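Local structure of LPXTG family cell surface protein Fms2 (Enterococcus faecium DO, 5FCE) at residues Gln20-Pro25 and Ile75-Ser80; His38-Tyr43 and Glu52-Glu57; Tyr43-Asn48 and Asp91-Tyr96; Lys87-Leu92 and Ile102-Lys107. The protein is a cell-wall-anchored surface protein of Enterococcus faecium that probably acts as an adhesin, and the immunoglobulin-like domain described here is its ligand-binding region. One frame throughout, in Å; residues are numbered along the deposited sequence.

Contact 1: Gln20-Pro25 and Ile75-Ser80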
loop_
_atom_site.group_PDB
_atom_site.type_symbol
_atom_site.label_atom_id
_atom_site.label_comp_id
_atom_site.label_asym_id
_atom_site.label_seq_id
_atom_site.Cartn_x
_atom_site.Cartn_y
_atom_site.Cartn_z
ATOM N N GLN A 20 -13.472 3.056 -6.964
ATOM C CA GLN A 20 -13.068 2.915 -5.566
ATOM C C GLN A 20 -11.843 2.018 -5.496
ATOM O O GLN A 20 -11.838 1.006 -4.794
ATOM C CB GLN A 20 -14.203 2.364 -4.695
ATOM C CG GLN A 20 -15.341 3.347 -4.465
ATOM C CD GLN A 20 -16.527 2.696 -3.765
ATOM O OE1 GLN A 20 -17.389 2.091 -4.407
ATOM N NE2 GLN A 20 -16.561 2.799 -2.444
ATOM N N VAL A 21 -10.815 2.384 -6.259
ATOM C CA VAL A 21 -9.557 1.650 -6.266
ATOM C C VAL A 21 -8.414 2.615 -5.951
ATOM O O VAL A 21 -8.378 3.732 -6.471
ATOM C CB VAL A 21 -9.324 0.953 -7.630
ATOM C CG1 VAL A 21 -7.904 0.398 -7.727
ATOM C CG2 VAL A 21 -10.351 -0.156 -7.831
ATOM N N ILE A 22 -7.503 2.182 -5.081
ATOM C CA ILE A 22 -6.296 2.931 -4.785
ATOM C C ILE A 22 -5.108 2.261 -5.452
ATOM O O ILE A 22 -4.876 1.057 -5.275
ATOM C CB ILE A 22 -6.042 3.034 -3.269
ATOM C CG1 ILE A 22 -7.223 3.741 -2.596
ATOM C CG2 ILE A 22 -4.729 3.773 -2.992
ATOM C CD1 ILE A 22 -7.219 3.693 -1.072
ATOM N N THR A 23 -4.373 3.041 -6.237
ATOM C CA THR A 23 -3.191 2.552 -6.930
ATOM C C THR A 23 -1.938 3.139 -6.269
ATOM O O THR A 23 -1.810 4.364 -6.121
ATOM C CB THR A 23 -3.260 2.912 -8.429
ATOM O OG1 THR A 23 -4.376 2.224 -9.024
ATOM C CG2 THR A 23 -1.999 2.509 -9.133
ATOM N N ILE A 24 -1.022 2.261 -5.863
ATOM C CA ILE A 24 0.181 2.671 -5.139
ATOM C C ILE A 24 1.434 2.160 -5.818
ATOM O O ILE A 24 1.666 0.948 -5.887
ATOM C CB ILE A 24 0.190 2.129 -3.698
ATOM C CG1 ILE A 24 -1.070 2.563 -2.960
ATOM C CG2 ILE A 24 1.410 2.629 -2.952
ATOM C CD1 ILE A 24 -1.305 1.848 -1.638
ATOM N N PRO A 25 2.268 3.085 -6.308
ATOM C CA PRO A 25 3.536 2.686 -6.915
ATOM C C PRO A 25 4.598 2.562 -5.840
ATOM O O PRO A 25 4.957 3.564 -5.209
ATOM C CB PRO A 25 3.858 3.847 -7.867
ATOM C CG PRO A 25 3.050 5.027 -7.360
ATOM C CD PRO A 25 2.089 4.547 -6.294
ATOM N N ILE A 75 -5.462 -1.584 -4.773
ATOM C CA ILE A 75 -6.251 -1.944 -3.597
ATOM C C ILE A 75 -7.689 -1.413 -3.661
ATOM O O ILE A 75 -7.919 -0.231 -3.934
ATOM C CB ILE A 75 -5.544 -1.454 -2.312
ATOM C CG1 ILE A 75 -4.328 -2.346 -2.003
ATOM C CG2 ILE A 75 -6.484 -1.485 -1.137
ATOM C CD1 ILE A 75 -3.441 -1.842 -0.854
ATOM N N SER A 76 -8.668 -2.280 -3.406
ATOM C CA SER A 76 -10.058 -1.827 -3.363
ATOM C C SER A 76 -10.271 -0.960 -2.117
ATOM O O SER A 76 -9.938 -1.381 -1.017
ATOM C CB SER A 76 -10.986 -3.044 -3.357
ATOM O OG SER A 76 -12.342 -2.668 -3.315
ATOM N N ALA A 77 -10.813 0.250 -2.279
ATOM C CA ALA A 77 -10.979 1.179 -1.151
ATOM C C ALA A 77 -12.204 0.869 -0.287
ATOM O O ALA A 77 -13.331 0.888 -0.780
ATOM C CB ALA A 77 -11.071 2.625 -1.667
ATOM N N GLU A 78 -11.990 0.644 1.007
ATOM C CA GLU A 78 -13.095 0.342 1.917
ATOM C C GLU A 78 -13.512 1.555 2.760
ATOM O O GLU A 78 -14.455 1.476 3.558
ATOM C CB GLU A 78 -12.718 -0.852 2.811
ATOM C CG GLU A 78 -12.196 -2.049 2.005
ATOM C CD GLU A 78 -11.758 -3.234 2.864
ATOM O OE1 GLU A 78 -11.867 -3.166 4.114
ATOM O OE2 GLU A 78 -11.318 -4.259 2.278
ATOM N N LEU A 79 -12.795 2.664 2.576
ATOM C CA LEU A 79 -13.118 3.956 3.186
ATOM C C LEU A 79 -13.053 5.005 2.085
ATOM O O LEU A 79 -12.215 4.915 1.174
ATOM C CB LEU A 79 -12.115 4.346 4.286
ATOM C CG LEU A 79 -12.207 3.744 5.688
ATOM C CD1 LEU A 79 -11.131 4.350 6.605
ATOM C CD2 LEU A 79 -13.579 3.984 6.280
ATOM N N SER A 80 -13.935 5.996 2.167
ATOM C CA SER A 80 -13.992 7.055 1.160
ATOM C C SER A 80 -12.741 7.903 1.260
ATOM O O SER A 80 -12.062 7.883 2.281
ATOM C CB SER A 80 -15.188 7.954 1.409
ATOM O OG SER A 80 -14.978 8.710 2.588
HETATM O O HOH W 1 -14.609 3.901 -0.848
HETATM O O HOH W 2 -13.329 -1.422 -5.464
#
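The carbonyl oxygen of Gln-20 is held by two donors. Ala-77 N approaches at 2.8 Å from Gln-20 O, the N-H pointing almost straight at it (174°) but from above the carbonyl plane, and a water donates to Gln-20 O from 2.9 Å. The same water also hydrogen-bonds to Ser-76 OG, which is anti to its own backbone N (chi1 180°), so it bridges the backbone of one segment to the hydroxyl of the other. Beyond this the two segments pair as antiparallel beta strands. Ile-22 and Ile-75 form a hydrogen-bonded pair: Ile-22 N gives to Ile-75 O at 2.7 Å, Ile-75 N returns the bond to Ile-22 O, and both donors lie in the carbonyl planes. Val-21 and Ser-76 form the adjoining non-hydrogen-bonded pair. Gln-20, with positive phi, starts a G1 beta bulge in which it and Val-21 both face Asp-16 of strand 14-16. Its extended side chain carries NE2 to a second water, 2.8 Å away, which in turn donates to Ala-77 O.

On the side of Ile-22 and Ile-75 the contact is apolar. Ile-22 CD1 lies 4.0 Å from Ala-77 CB, and Ile-24 CD1 reaches Ile-75 CD1 at 4.3 Å. Leu-41 and Ile-55 continue this layer against Ile-22, and Val-58 against Ile-75. The chemistry is thus divided between the two sides of the pairing: Ser-76 and its water lie on the side of Val-21, whereas the isoleucines join strands 21-28 and 71-76 to the hydrophobic interior.

Contact 2: His38-Tyr43 and Glu52-Glu57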
loop_
_atom_site.group_PDB
_atom_site.type_symbol
_atom_site.label_atom_id
_atom_site.label_comp_id
_atom_site.label_asym_id
_atom_site.label_seq_id
_atom_site.Cartn_x
_atom_site.Cartn_y
_atom_site.Cartn_z
ATOM N N HIS A 38 0.760 -10.057 0.636
ATOM C CA HIS A 38 -0.492 -9.495 1.148
ATOM C C HIS A 38 -0.207 -8.062 1.537
ATOM O O HIS A 38 0.570 -7.817 2.461
ATOM C CB HIS A 38 -0.939 -10.278 2.381
ATOM C CG HIS A 38 -2.191 -9.760 3.022
ATOM N ND1 HIS A 38 -2.513 -10.031 4.335
ATOM C CD2 HIS A 38 -3.209 -9.012 2.532
ATOM C CE1 HIS A 38 -3.674 -9.474 4.626
ATOM N NE2 HIS A 38 -4.114 -8.841 3.552
ATOM N N ALA A 39 -0.816 -7.113 0.836
ATOM C CA ALA A 39 -0.554 -5.704 1.111
ATOM C C ALA A 39 -1.767 -5.092 1.795
ATOM O O ALA A 39 -2.897 -5.272 1.338
ATOM C CB ALA A 39 -0.227 -4.977 -0.168
ATOM N N VAL A 40 -1.539 -4.397 2.906
ATOM C CA VAL A 40 -2.640 -3.857 3.700
ATOM C C VAL A 40 -2.441 -2.359 3.911
ATOM O O VAL A 40 -1.413 -1.933 4.443
ATOM C CB VAL A 40 -2.773 -4.567 5.073
ATOM C CG1 VAL A 40 -3.893 -3.936 5.896
ATOM C CG2 VAL A 40 -3.043 -6.054 4.895
ATOM N N LEU A 41 -3.412 -1.561 3.472
ATOM C CA LEU A 41 -3.388 -0.125 3.738
ATOM C C LEU A 41 -4.143 0.118 5.049
ATOM O O LEU A 41 -5.276 -0.341 5.214
ATOM C CB LEU A 41 -4.063 0.610 2.586
ATOM C CG LEU A 41 -3.743 2.066 2.281
ATOM C CD1 LEU A 41 -2.244 2.290 2.153
ATOM C CD2 LEU A 41 -4.468 2.465 0.994
ATOM N N THR A 42 -3.515 0.810 5.991
ATOM C CA THR A 42 -4.094 0.929 7.326
ATOM C C THR A 42 -3.965 2.347 7.867
ATOM O O THR A 42 -3.075 3.094 7.447
ATOM C CB THR A 42 -3.430 -0.081 8.298
ATOM O OG1 THR A 42 -3.973 0.072 9.611
ATOM C CG2 THR A 42 -1.935 0.143 8.345
ATOM N N TYR A 43 -4.868 2.738 8.766
ATOM C CA TYR A 43 -4.656 3.979 9.509
ATOM C C TYR A 43 -4.278 3.747 10.973
ATOM O O TYR A 43 -4.314 4.669 11.793
ATOM C CB TYR A 43 -5.830 4.957 9.364
ATOM C CG TYR A 43 -7.180 4.439 9.799
ATOM C CD1 TYR A 43 -7.949 3.661 8.947
ATOM C CD2 TYR A 43 -7.705 4.771 11.047
ATOM C CE1 TYR A 43 -9.195 3.194 9.331
ATOM C CE2 TYR A 43 -8.955 4.321 11.442
ATOM C CZ TYR A 43 -9.691 3.534 10.578
ATOM O OH TYR A 43 -10.929 3.077 10.957
ATOM N N GLU A 52 -6.117 -4.530 11.596
ATOM C CA GLU A 52 -6.944 -3.492 12.206
ATOM C C GLU A 52 -6.926 -2.228 11.351
ATOM O O GLU A 52 -5.973 -1.994 10.594
ATOM C CB GLU A 52 -6.436 -3.159 13.614
ATOM C CG GLU A 52 -6.555 -4.291 14.634
ATOM C CD GLU A 52 -5.932 -3.934 15.976
ATOM O OE1 GLU A 52 -6.023 -2.753 16.378
ATOM O OE2 GLU A 52 -5.351 -4.832 16.633
ATOM N N LYS A 53 -7.982 -1.427 11.487
ATOM C CA LYS A 53 -8.106 -0.138 10.816
ATOM C C LYS A 53 -7.759 -0.209 9.331
ATOM O O LYS A 53 -6.970 0.593 8.823
ATOM C CB LYS A 53 -7.275 0.921 11.542
ATOM C CG LYS A 53 -7.839 1.287 12.919
ATOM C CD LYS A 53 -6.833 2.128 13.701
ATOM C CE LYS A 53 -7.301 2.399 15.128
ATOM N NZ LYS A 53 -6.253 3.099 15.951
ATOM N N VAL A 54 -8.374 -1.172 8.647
ATOM C CA VAL A 54 -8.083 -1.452 7.241
ATOM C C VAL A 54 -8.771 -0.476 6.290
ATOM O O VAL A 54 -9.991 -0.331 6.301
ATOM C CB VAL A 54 -8.467 -2.909 6.894
ATOM C CG1 VAL A 54 -8.199 -3.216 5.424
ATOM C CG2 VAL A 54 -7.682 -3.861 7.785
ATOM N N ILE A 55 -7.975 0.183 5.458
ATOM C CA ILE A 55 -8.496 1.049 4.413
ATOM C C ILE A 55 -8.703 0.174 3.184
ATOM O O ILE A 55 -9.628 0.379 2.389
ATOM C CB ILE A 55 -7.489 2.183 4.136
ATOM C CG1 ILE A 55 -7.350 3.069 5.381
ATOM C CG2 ILE A 55 -7.891 3.028 2.912
ATOM C CD1 ILE A 55 -6.081 3.945 5.359
ATOM N N GLY A 56 -7.837 -0.824 3.037
ATOM C CA GLY A 56 -8.011 -1.809 1.987
ATOM C C GLY A 56 -6.854 -2.780 1.950
ATOM O O GLY A 56 -5.823 -2.544 2.584
ATOM N N GLU A 57 -7.022 -3.870 1.206
ATOM C CA GLU A 57 -6.006 -4.910 1.142
ATOM C C GLU A 57 -6.097 -5.711 -0.151
ATOM O O GLU A 57 -7.139 -5.749 -0.802
ATOM C CB GLU A 57 -6.109 -5.853 2.350
ATOM C CG GLU A 57 -7.417 -6.615 2.413
ATOM C CD GLU A 57 -7.573 -7.433 3.681
ATOM O OE1 GLU A 57 -6.549 -7.898 4.239
ATOM O OE2 GLU A 57 -8.736 -7.620 4.108
HETATM O O HOH W 3 -5.177 5.306 14.395
#
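Strands 36-42 and 54-60 form a beta hairpin whose pairing is interrupted by a classic beta bulge, with Ile-55 and Gly-56 both opposite Leu-41. Ile-55 N gives a hydrogen bond of 2.8 Å to Leu-41 O, and Gly-56 N adds a weak one to the same oxygen. In return, Leu-41 N binds Gly-56 O, nearly along its C=O axis. The chain turns a corner at Ile-55, whose CG2 meets Leu-41 CD2.

Lys-53 can be followed outward across the ring of Tyr-43. Its CB sits 3.5 Å from the centroid of that ring and 6° off the normal, a CH-pi contact over the centre of one face. CG comes next, closest to CE2 and CZ, and CD lies by CE2 and CD2. The extended chain then leaves the ring, and NZ donates to a water, which in turn donates to Tyr-43 O. The ring can lie here because Tyr-43 CG takes the crowded position between backbone N and carbonyl carbon (chi1 58°). Ile-55 CG1 meets its edge in plane, and Lys-87 makes a cation-pi contact with it.

Tyr-43 N closes this end of the pairing on Lys-53 O at 3.0 Å. At the far end, His-38, stacked on Tyr-59, gives its NE2 hydrogen to Glu-57 OE1 at 2.7 Å, the oxygen lying in the imidazole plane and accepting through its anti lone pair.

Contact 3: Tyr43-Asn48 and Asp91-Tyr96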
loop_
_atom_site.group_PDB
_atom_site.type_symbol
_atom_site.label_atom_id
_atom_site.label_comp_id
_atom_site.label_asym_id
_atom_site.label_seq_id
_atom_site.Cartn_x
_atom_site.Cartn_y
_atom_site.Cartn_z
ATOM N N TYR A 43 -4.868 2.738 8.766
ATOM C CA TYR A 43 -4.656 3.979 9.509
ATOM C C TYR A 43 -4.278 3.747 10.973
ATOM O O TYR A 43 -4.314 4.669 11.793
ATOM C CB TYR A 43 -5.830 4.957 9.364
ATOM C CG TYR A 43 -7.180 4.439 9.799
ATOM C CD1 TYR A 43 -7.949 3.661 8.947
ATOM C CD2 TYR A 43 -7.705 4.771 11.047
ATOM C CE1 TYR A 43 -9.195 3.194 9.331
ATOM C CE2 TYR A 43 -8.955 4.321 11.442
ATOM C CZ TYR A 43 -9.691 3.534 10.578
ATOM O OH TYR A 43 -10.929 3.077 10.957
ATOM N N GLY A 44 -3.895 2.518 11.294
ATOM C CA GLY A 44 -3.440 2.213 12.640
ATOM C C GLY A 44 -3.277 0.732 12.928
ATOM O O GLY A 44 -4.136 0.106 13.553
ATOM N N TRP A 45 -2.165 0.163 12.486
ATOM C CA TRP A 45 -1.895 -1.248 12.767
ATOM C C TRP A 45 -0.400 -1.548 12.663
ATOM O O TRP A 45 0.267 -1.058 11.757
ATOM C CB TRP A 45 -2.695 -2.133 11.801
ATOM C CG TRP A 45 -2.563 -3.612 12.061
ATOM C CD1 TRP A 45 -2.530 -4.239 13.282
ATOM C CD2 TRP A 45 -2.446 -4.647 11.076
ATOM N NE1 TRP A 45 -2.394 -5.599 13.109
ATOM C CE2 TRP A 45 -2.349 -5.875 11.765
ATOM C CE3 TRP A 45 -2.408 -4.654 9.678
ATOM C CZ2 TRP A 45 -2.217 -7.097 11.101
ATOM C CZ3 TRP A 45 -2.289 -5.870 9.017
ATOM C CH2 TRP A 45 -2.194 -7.072 9.730
ATOM N N ASP A 46 0.120 -2.360 13.583
ATOM C CA ASP A 46 1.543 -2.685 13.599
ATOM C C ASP A 46 1.891 -3.909 12.744
ATOM O O ASP A 46 3.053 -4.286 12.626
ATOM C CB ASP A 46 2.040 -2.855 15.043
ATOM C CG ASP A 46 1.425 -4.055 15.748
ATOM O OD1 ASP A 46 0.559 -4.754 15.168
ATOM O OD2 ASP A 46 1.802 -4.291 16.915
ATOM N N GLY A 47 0.874 -4.513 12.144
ATOM C CA GLY A 47 1.069 -5.680 11.307
ATOM C C GLY A 47 1.083 -6.994 12.076
ATOM O O GLY A 47 1.321 -8.051 11.481
ATOM N N ASN A 48 0.835 -6.934 13.385
ATOM C CA ASN A 48 0.846 -8.139 14.222
ATOM C C ASN A 48 -0.575 -8.565 14.581
ATOM O O ASN A 48 -1.463 -7.718 14.727
ATOM C CB ASN A 48 1.669 -7.911 15.498
ATOM C CG ASN A 48 3.120 -7.592 15.206
ATOM O OD1 ASN A 48 3.783 -8.310 14.457
ATOM N ND2 ASN A 48 3.622 -6.502 15.784
ATOM N N ASP A 91 -0.434 3.989 6.689
ATOM C CA ASP A 91 0.723 3.146 6.404
ATOM C C ASP A 91 0.352 2.040 5.426
ATOM O O ASP A 91 -0.819 1.637 5.347
ATOM C CB ASP A 91 1.263 2.484 7.680
ATOM C CG ASP A 91 1.796 3.480 8.695
ATOM O OD1 ASP A 91 2.220 4.583 8.308
ATOM O OD2 ASP A 91 1.792 3.150 9.901
ATOM N N LEU A 92 1.354 1.552 4.694
ATOM C CA LEU A 92 1.204 0.351 3.872
ATOM C C LEU A 92 2.067 -0.756 4.457
ATOM O O LEU A 92 3.274 -0.590 4.628
ATOM C CB LEU A 92 1.627 0.623 2.423
ATOM C CG LEU A 92 1.543 -0.573 1.469
ATOM C CD1 LEU A 92 0.073 -0.923 1.139
ATOM C CD2 LEU A 92 2.370 -0.318 0.193
ATOM N N ILE A 93 1.440 -1.877 4.782
ATOM C CA ILE A 93 2.167 -3.018 5.315
ATOM C C ILE A 93 2.224 -4.080 4.220
ATOM O O ILE A 93 1.192 -4.454 3.653
ATOM C CB ILE A 93 1.460 -3.564 6.572
ATOM C CG1 ILE A 93 1.360 -2.469 7.642
ATOM C CG2 ILE A 93 2.211 -4.775 7.161
ATOM C CD1 ILE A 93 0.644 -2.937 8.920
ATOM N N VAL A 94 3.427 -4.534 3.892
ATOM C CA VAL A 94 3.584 -5.559 2.866
ATOM C C VAL A 94 4.108 -6.830 3.491
ATOM O O VAL A 94 5.232 -6.861 4.016
ATOM C CB VAL A 94 4.537 -5.133 1.748
ATOM C CG1 VAL A 94 4.584 -6.210 0.668
ATOM C CG2 VAL A 94 4.067 -3.826 1.144
ATOM N N PHE A 95 3.271 -7.859 3.450
ATOM C CA PHE A 95 3.663 -9.192 3.896
ATOM C C PHE A 95 4.143 -9.969 2.685
ATOM O O PHE A 95 3.513 -9.913 1.625
ATOM C CB PHE A 95 2.456 -9.912 4.503
ATOM C CG PHE A 95 1.879 -9.230 5.710
ATOM C CD1 PHE A 95 0.801 -8.360 5.580
ATOM C CD2 PHE A 95 2.396 -9.472 6.974
ATOM C CE1 PHE A 95 0.258 -7.740 6.688
ATOM C CE2 PHE A 95 1.861 -8.849 8.089
ATOM C CZ PHE A 95 0.786 -7.983 7.946
ATOM N N TYR A 96 5.236 -10.707 2.839
ATOM C CA TYR A 96 5.801 -11.481 1.734
ATOM C C TYR A 96 6.473 -12.729 2.298
ATOM O O TYR A 96 7.454 -12.648 3.062
ATOM C CB TYR A 96 6.784 -10.636 0.886
ATOM C CG TYR A 96 7.974 -10.113 1.649
ATOM C CD1 TYR A 96 7.855 -9.012 2.499
ATOM C CD2 TYR A 96 9.225 -10.724 1.528
ATOM C CE1 TYR A 96 8.945 -8.547 3.214
ATOM C CE2 TYR A 96 10.308 -10.268 2.232
ATOM C CZ TYR A 96 10.169 -9.185 3.074
ATOM O OH TYR A 96 11.274 -8.745 3.770
HETATM O O HOH W 4 -0.572 2.258 11.237
HETATM O O HOH W 5 2.444 0.778 10.926
#
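Apolar contacts carry most of the approach between the loop 43-48 and strand 91-96. Trp-45 CG is anti to its backbone N (chi1 -176°), which brings the six-membered ring of the indole over to the strand. Its CE3 meets Ile-93 CD1 at 3.6 Å, and its CH2 meets Phe-95 CZ at the same separation of 3.6 Å. The two aromatic rings stand obliquely, planes 46° apart. Gly-47 CA packs over the centre of one face of the indole, while Gly-47 O lies at the edge of the phenyl ring, 3.5 Å from Phe-95 CE2.

Polar links between the segments run through water. One water accepts from Trp-45 N and another lies within hydrogen-bonding distance of Trp-45 O; both also sit close to Asp-91 OD2, which belongs to a salt bridge with Lys-89, though they have more acceptors in reach than protons to give.

Hydrogen bonds inside the loop fix its shape. Trp-45 NE1 binds Asn-48 O at 2.8 Å, holding the indole against its own turn. The carboxylate of Asp-46 accepts from both the side-chain amide and the backbone N of Asn-48: OD2 from Asn-48 ND2 at 3.1 Å, OD1 from Asn-48 N at 2.8 Å. That last bond defines an Asx turn, here within the connection of the hairpin formed by strands 36-42 and 54-60, folded back against the neighbouring strand of the sheet.

Contact 4: Lys87-Leu92 and Ile102-Lys107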
loop_
_atom_site.group_PDB
_atom_site.type_symbol
_atom_site.label_atom_id
_atom_site.label_comp_id
_atom_site.label_asym_id
_atom_site.label_seq_id
_atom_site.Cartn_x
_atom_site.Cartn_y
_atom_site.Cartn_z
ATOM N N LYS A 87 -7.614 10.882 8.571
ATOM C CA LYS A 87 -6.745 10.096 9.441
ATOM C C LYS A 87 -5.406 10.772 9.695
ATOM O O LYS A 87 -4.909 11.548 8.864
ATOM C CB LYS A 87 -6.527 8.692 8.869
ATOM C CG LYS A 87 -7.837 7.931 8.577
ATOM C CD LYS A 87 -8.737 7.869 9.808
ATOM C CE LYS A 87 -10.061 7.169 9.521
ATOM N NZ LYS A 87 -10.924 7.097 10.746
ATOM N N ASP A 88 -4.819 10.478 10.849
ATOM C CA ASP A 88 -3.555 11.098 11.222
ATOM C C ASP A 88 -2.345 10.525 10.486
ATOM O O ASP A 88 -1.342 11.218 10.284
ATOM C CB ASP A 88 -3.349 11.014 12.740
ATOM C CG ASP A 88 -4.442 11.732 13.520
ATOM O OD1 ASP A 88 -4.474 12.984 13.492
ATOM O OD2 ASP A 88 -5.263 11.040 14.165
ATOM N N LYS A 89 -2.440 9.260 10.086
ATOM C CA LYS A 89 -1.302 8.557 9.503
ATOM C C LYS A 89 -1.770 7.324 8.738
ATOM O O LYS A 89 -2.488 6.478 9.291
ATOM C CB LYS A 89 -0.359 8.115 10.611
ATOM C CG LYS A 89 0.914 7.448 10.129
ATOM C CD LYS A 89 1.707 6.933 11.315
ATOM C CE LYS A 89 3.067 6.450 10.886
ATOM N NZ LYS A 89 3.188 4.979 11.063
ATOM N N VAL A 90 -1.368 7.217 7.476
ATOM C CA VAL A 90 -1.719 6.052 6.670
ATOM C C VAL A 90 -0.442 5.284 6.379
ATOM O O VAL A 90 0.529 5.867 5.896
ATOM C CB VAL A 90 -2.396 6.459 5.346
ATOM C CG1 VAL A 90 -2.640 5.234 4.466
ATOM C CG2 VAL A 90 -3.699 7.195 5.612
ATOM N N ASP A 91 -0.434 3.989 6.689
ATOM C CA ASP A 91 0.723 3.146 6.404
ATOM C C ASP A 91 0.352 2.040 5.426
ATOM O O ASP A 91 -0.819 1.637 5.347
ATOM C CB ASP A 91 1.263 2.484 7.680
ATOM C CG ASP A 91 1.796 3.480 8.695
ATOM O OD1 ASP A 91 2.220 4.583 8.308
ATOM O OD2 ASP A 91 1.792 3.150 9.901
ATOM N N LEU A 92 1.354 1.552 4.694
ATOM C CA LEU A 92 1.204 0.351 3.872
ATOM C C LEU A 92 2.067 -0.756 4.457
ATOM O O LEU A 92 3.274 -0.590 4.628
ATOM C CB LEU A 92 1.627 0.623 2.423
ATOM C CG LEU A 92 1.543 -0.573 1.469
ATOM C CD1 LEU A 92 0.073 -0.923 1.139
ATOM C CD2 LEU A 92 2.370 -0.318 0.193
ATOM N N ILE A 102 6.957 -2.244 6.586
ATOM C CA ILE A 102 5.986 -1.169 6.681
ATOM C C ILE A 102 6.552 0.088 6.043
ATOM O O ILE A 102 7.634 0.543 6.413
ATOM C CB ILE A 102 5.617 -0.867 8.145
ATOM C CG1 ILE A 102 5.022 -2.103 8.816
ATOM C CG2 ILE A 102 4.611 0.285 8.217
ATOM C CD1 ILE A 102 4.825 -1.943 10.319
ATOM N N THR A 103 5.828 0.630 5.069
ATOM C CA THR A 103 6.138 1.939 4.513
ATOM C C THR A 103 5.191 2.919 5.184
ATOM O O THR A 103 3.971 2.785 5.056
ATOM C CB THR A 103 5.900 1.967 3.000
ATOM O OG1 THR A 103 6.671 0.935 2.379
ATOM C CG2 THR A 103 6.271 3.317 2.403
ATOM N N GLU A 104 5.748 3.887 5.908
ATOM C CA GLU A 104 4.960 4.759 6.769
ATOM C C GLU A 104 4.575 6.067 6.094
ATOM O O GLU A 104 5.277 6.541 5.202
ATOM C CB GLU A 104 5.725 5.083 8.052
ATOM C CG GLU A 104 5.926 3.891 8.993
ATOM C CD GLU A 104 6.708 4.276 10.239
ATOM O OE1 GLU A 104 6.088 4.759 11.212
ATOM O OE2 GLU A 104 7.947 4.110 10.242
ATOM N N ASN A 105 3.452 6.624 6.542
ATOM C CA ASN A 105 3.057 8.006 6.259
ATOM C C ASN A 105 2.814 8.313 4.783
ATOM O O ASN A 105 3.548 9.104 4.166
ATOM C CB ASN A 105 4.063 8.995 6.873
ATOM C CG ASN A 105 3.486 10.390 7.028
ATOM O OD1 ASN A 105 2.283 10.555 7.246
ATOM N ND2 ASN A 105 4.340 11.405 6.909
ATOM N N LEU A 106 1.757 7.716 4.233
ATOM C CA LEU A 106 1.492 7.815 2.805
ATOM C C LEU A 106 0.811 9.129 2.408
ATOM O O LEU A 106 0.651 9.390 1.225
ATOM C CB LEU A 106 0.699 6.606 2.296
ATOM C CG LEU A 106 1.575 5.444 1.818
ATOM C CD1 LEU A 106 2.661 5.104 2.797
ATOM C CD2 LEU A 106 0.726 4.223 1.541
ATOM N N LYS A 107 0.437 9.936 3.402
ATOM C CA LYS A 107 0.015 11.332 3.187
ATOM C C LYS A 107 -1.111 11.500 2.156
ATOM O O LYS A 107 -0.901 12.072 1.079
ATOM C CB LYS A 107 1.219 12.197 2.794
ATOM C CG LYS A 107 2.376 12.122 3.784
ATOM C CD LYS A 107 3.435 13.141 3.428
ATOM C CE LYS A 107 4.830 12.609 3.675
ATOM N NZ LYS A 107 5.834 13.649 3.293
HETATM O O HOH W 6 -0.046 9.691 6.177
#
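The beta hairpin of strands 91-96 and 99-103 makes this contact at its open end, where the antiparallel pairing gives way to irregular chain. Leu-92 and Thr-103 form a hydrogen-bonded pair: Leu-92 N to Thr-103 O and Thr-103 N to Leu-92 O both measure 2.9 Å and run nearly along the C=O axes. One step on, a side chain takes over. Asp-91 OD1 receives Asn-105 N at 3.0 Å, met nearly along its C-O axis, and the backbone contact resumes with Leu-106 N on Val-90 O at 2.8 Å. A water bonded to Val-90 N, Asn-105 OD1 and Lys-107 N ties the two segments further out.

Inside, Leu-106 CD2 packs on Leu-92 CB at 3.8 Å and Leu-106 CB approaches Val-90 CG1; Leu-41 of the adjacent strand touches all three residues.

Lys-89, Asp-91 and Glu-104 form a salt-bridge network, running from the buried Asp-91 to the exposed Glu-104. The Lys-89 chain is extended until a bend at chi4 (-113°), which sets NZ between two carboxylates. Its positive charge would be expected to ease the repulsion between Asp-91 and Glu-104. NZ meets Asp-91 OD2 on the syn lone pair at 2.6 Å, and Glu-104 OE1, 2.9 Å from the same Lys-89 NZ, accepts through its anti lone pair.

Overall arrangement
Contacts 2, 3 and 4 share the antiparallel sheet ordered 54-60, 36-42, 91-96, 99-103, whereas contact 1 joins strands 21-28 and 71-76 of the mixed sheet. Contact 2 is nested in the loop closed by contact 1; contact 3 crosses both, and contact 4 follows contacts 1 and 2 in the chain. Contacts 2 and 3, with centres about 7 Å apart, share Tyr-43; contacts 3 and 4, whose centres are about 9 Å apart, share Asp-91 and Leu-92. The centre of contact 1 is about 14 Å from that of contact 4, yet Ile-24 and Ile-75 pack on Leu-92. The two sheets thus meet through a common apolar interior, consistent with the flattened barrel of this ligand-binding domain.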